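Local coordinates for mandelate racemase/muconate lactonizing enzyme family protein (Roseovarius nubinhibens ISM, PDB 3U4F) that binds magnesium and probably acts as a hydro-lyase or racemase of the enolase superfamily, at residues 62-66 against 383-387. Sequence-based numbering, arbitrary orientation.
Sequences CEVLH and YKVSR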
loop_
_atom_site.group_PDB
_atom_site.type_symbol
_atom_site.label_atom_id
_atom_site.label_comp_id
_atom_site.label_asym_id
_atom_site.label_seq_id
_atom_site.Cartn_x
_atom_site.Cartn_y
_atom_site.Cartn_z
ATOM N N CYS A 62 -14.134 -2.726 -3.769
ATOM C CA CYS A 62 -15.404 -2.767 -3.043
ATOM C C CYS A 62 -15.414 -3.864 -1.940
ATOM O O CYS A 62 -16.022 -3.684 -0.885
ATOM C CB CYS A 62 -16.560 -2.952 -4.038
ATOM S SG CYS A 62 -16.879 -1.438 -5.014
ATOM N N GLU A 63 -14.756 -4.999 -2.184
ATOM C CA GLU A 63 -14.666 -5.999 -1.106
ATOM C C GLU A 63 -13.875 -5.431 0.104
ATOM O O GLU A 63 -14.263 -5.631 1.246
ATOM C CB GLU A 63 -14.045 -7.291 -1.613
ATOM C CG GLU A 63 -14.120 -8.467 -0.608
ATOM C CD GLU A 63 -15.553 -8.916 -0.303
ATOM O OE1 GLU A 63 -16.407 -8.820 -1.197
ATOM O OE2 GLU A 63 -15.813 -9.360 0.838
ATOM N N VAL A 64 -12.770 -4.724 -0.168
ATOM C CA VAL A 64 -11.977 -4.085 0.881
ATOM C C VAL A 64 -12.827 -3.046 1.621
ATOM O O VAL A 64 -12.773 -2.891 2.863
ATOM C CB VAL A 64 -10.713 -3.417 0.241
ATOM C CG1 VAL A 64 -10.003 -2.521 1.236
ATOM C CG2 VAL A 64 -9.771 -4.461 -0.286
ATOM N N LEU A 65 -13.648 -2.326 0.859
ATOM C CA LEU A 65 -14.530 -1.340 1.474
ATOM C C LEU A 65 -15.428 -2.008 2.521
ATOM O O LEU A 65 -15.517 -1.543 3.671
ATOM C CB LEU A 65 -15.386 -0.636 0.396
ATOM C CG LEU A 65 -16.114 0.654 0.823
ATOM C CD1 LEU A 65 -16.495 1.505 -0.391
ATOM C CD2 LEU A 65 -17.349 0.280 1.591
ATOM N N HIS A 66 -16.101 -3.082 2.123
ATOM C CA HIS A 66 -17.026 -3.760 3.060
ATOM C C HIS A 66 -16.263 -4.443 4.198
ATOM O O HIS A 66 -16.695 -4.408 5.351
ATOM C CB HIS A 66 -17.955 -4.732 2.321
ATOM C CG HIS A 66 -18.971 -4.040 1.469
ATOM N ND1 HIS A 66 -20.050 -3.364 2.003
ATOM C CD2 HIS A 66 -19.056 -3.888 0.124
ATOM C CE1 HIS A 66 -20.754 -2.817 1.022
ATOM N NE2 HIS A 66 -20.176 -3.121 -0.127
ATOM N N TYR A 383 -24.050 -5.947 -6.573
ATOM C CA TYR A 383 -24.448 -5.209 -5.406
ATOM C C TYR A 383 -23.997 -5.870 -4.130
ATOM O O TYR A 383 -24.087 -7.108 -3.980
ATOM C CB TYR A 383 -25.981 -5.112 -5.379
ATOM C CG TYR A 383 -26.622 -4.541 -4.153
ATOM C CD1 TYR A 383 -26.621 -3.174 -3.929
ATOM C CD2 TYR A 383 -27.305 -5.363 -3.235
ATOM C CE1 TYR A 383 -27.222 -2.638 -2.846
ATOM C CE2 TYR A 383 -27.919 -4.833 -2.134
ATOM C CZ TYR A 383 -27.891 -3.459 -1.942
ATOM O OH TYR A 383 -28.515 -2.885 -0.856
ATOM N N LYS A 384 -23.558 -5.029 -3.195
ATOM C CA LYS A 384 -23.207 -5.481 -1.859
ATOM C C LYS A 384 -23.583 -4.422 -0.840
ATOM O O LYS A 384 -23.422 -3.213 -1.082
ATOM C CB LYS A 384 -21.694 -5.803 -1.790
ATOM C CG LYS A 384 -21.286 -6.638 -0.581
ATOM C CD LYS A 384 -19.861 -7.193 -0.781
ATOM C CE LYS A 384 -19.701 -8.629 -0.234
ATOM N NZ LYS A 384 -19.846 -8.679 1.229
ATOM N N VAL A 385 -24.071 -4.858 0.314
ATOM C CA VAL A 385 -24.444 -3.911 1.367
ATOM C C VAL A 385 -23.920 -4.297 2.738
ATOM O O VAL A 385 -23.857 -5.478 3.077
ATOM C CB VAL A 385 -26.009 -3.677 1.385
ATOM C CG1 VAL A 385 -26.776 -5.003 1.647
ATOM C CG2 VAL A 385 -26.399 -2.620 2.387
ATOM N N SER A 386 -23.508 -3.276 3.488
ATOM C CA SER A 386 -23.213 -3.381 4.906
ATOM C C SER A 386 -24.099 -2.409 5.653
ATOM O O SER A 386 -24.251 -1.244 5.237
ATOM C CB SER A 386 -21.753 -3.050 5.197
ATOM O OG SER A 386 -20.884 -3.977 4.576
ATOM N N ARG A 387 -24.694 -2.881 6.748
ATOM C CA ARG A 387 -25.535 -2.034 7.632
ATOM C C ARG A 387 -25.042 -1.958 9.076
ATOM O O ARG A 387 -24.437 -2.905 9.565
ATOM C CB ARG A 387 -26.980 -2.561 7.649
ATOM C CG ARG A 387 -27.600 -2.603 6.291
ATOM C CD ARG A 387 -29.073 -3.011 6.372
ATOM N NE ARG A 387 -29.488 -3.543 5.080
ATOM C CZ ARG A 387 -30.006 -2.804 4.109
ATOM N NH1 ARG A 387 -30.175 -1.501 4.292
ATOM N NH2 ARG A 387 -30.356 -3.369 2.954
HETATM O O HOH W 1 -19.115 -4.584 6.473
#
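H66 of helix 58-73 reaches across to S386 and K384 of the C-terminal strand 382-387; the axes of 62-66 and 383-387 run nearly parallel, 14° apart, at a closest approach of 9.5 Å. This is helix-on-sheet packing in the N-terminal capping domain of the enolase superfamily: the last strand of the chain returns from the barrel domain to pair antiparallel with strand 25-32, forming one edge of the four-stranded sheet within this chain. The H66 ring lies between helix and strand. With its CG anti to the carbonyl carbon (chi1 -70°), the imidazole points at the strand, and S386 OG meets it at the edge, near the ring plane, in a 2.8 Å hydrogen bond to H66 ND1; either atom could be the donor. NE2 is hydrogen-bonded to T30 OG1 of the adjoining strand, so both ring nitrogens are held and the rotation of the ring is fixed. K384 runs past the imidazole in the opposite direction and sets its CG over one face, toward the rim, a CH-pi contact with K384 CG 3.8 Å from the centroid of the H66 ring and 21° off the normal. Beyond the ring the lysine bends at chi3, bringing K384 CE to 3.4 Å from E63 OE1. A further bend at chi4 sets K384 NZ 4.1 Å from E63 OE2, opposite charges near each other but not in contact; that oxygen instead pairs with R67, one turn along the helix. A water closes a second link between helix and strand, donating to H66 O at 2.7 Å and hydrogen-bonding S386 OG at 2.7 Å.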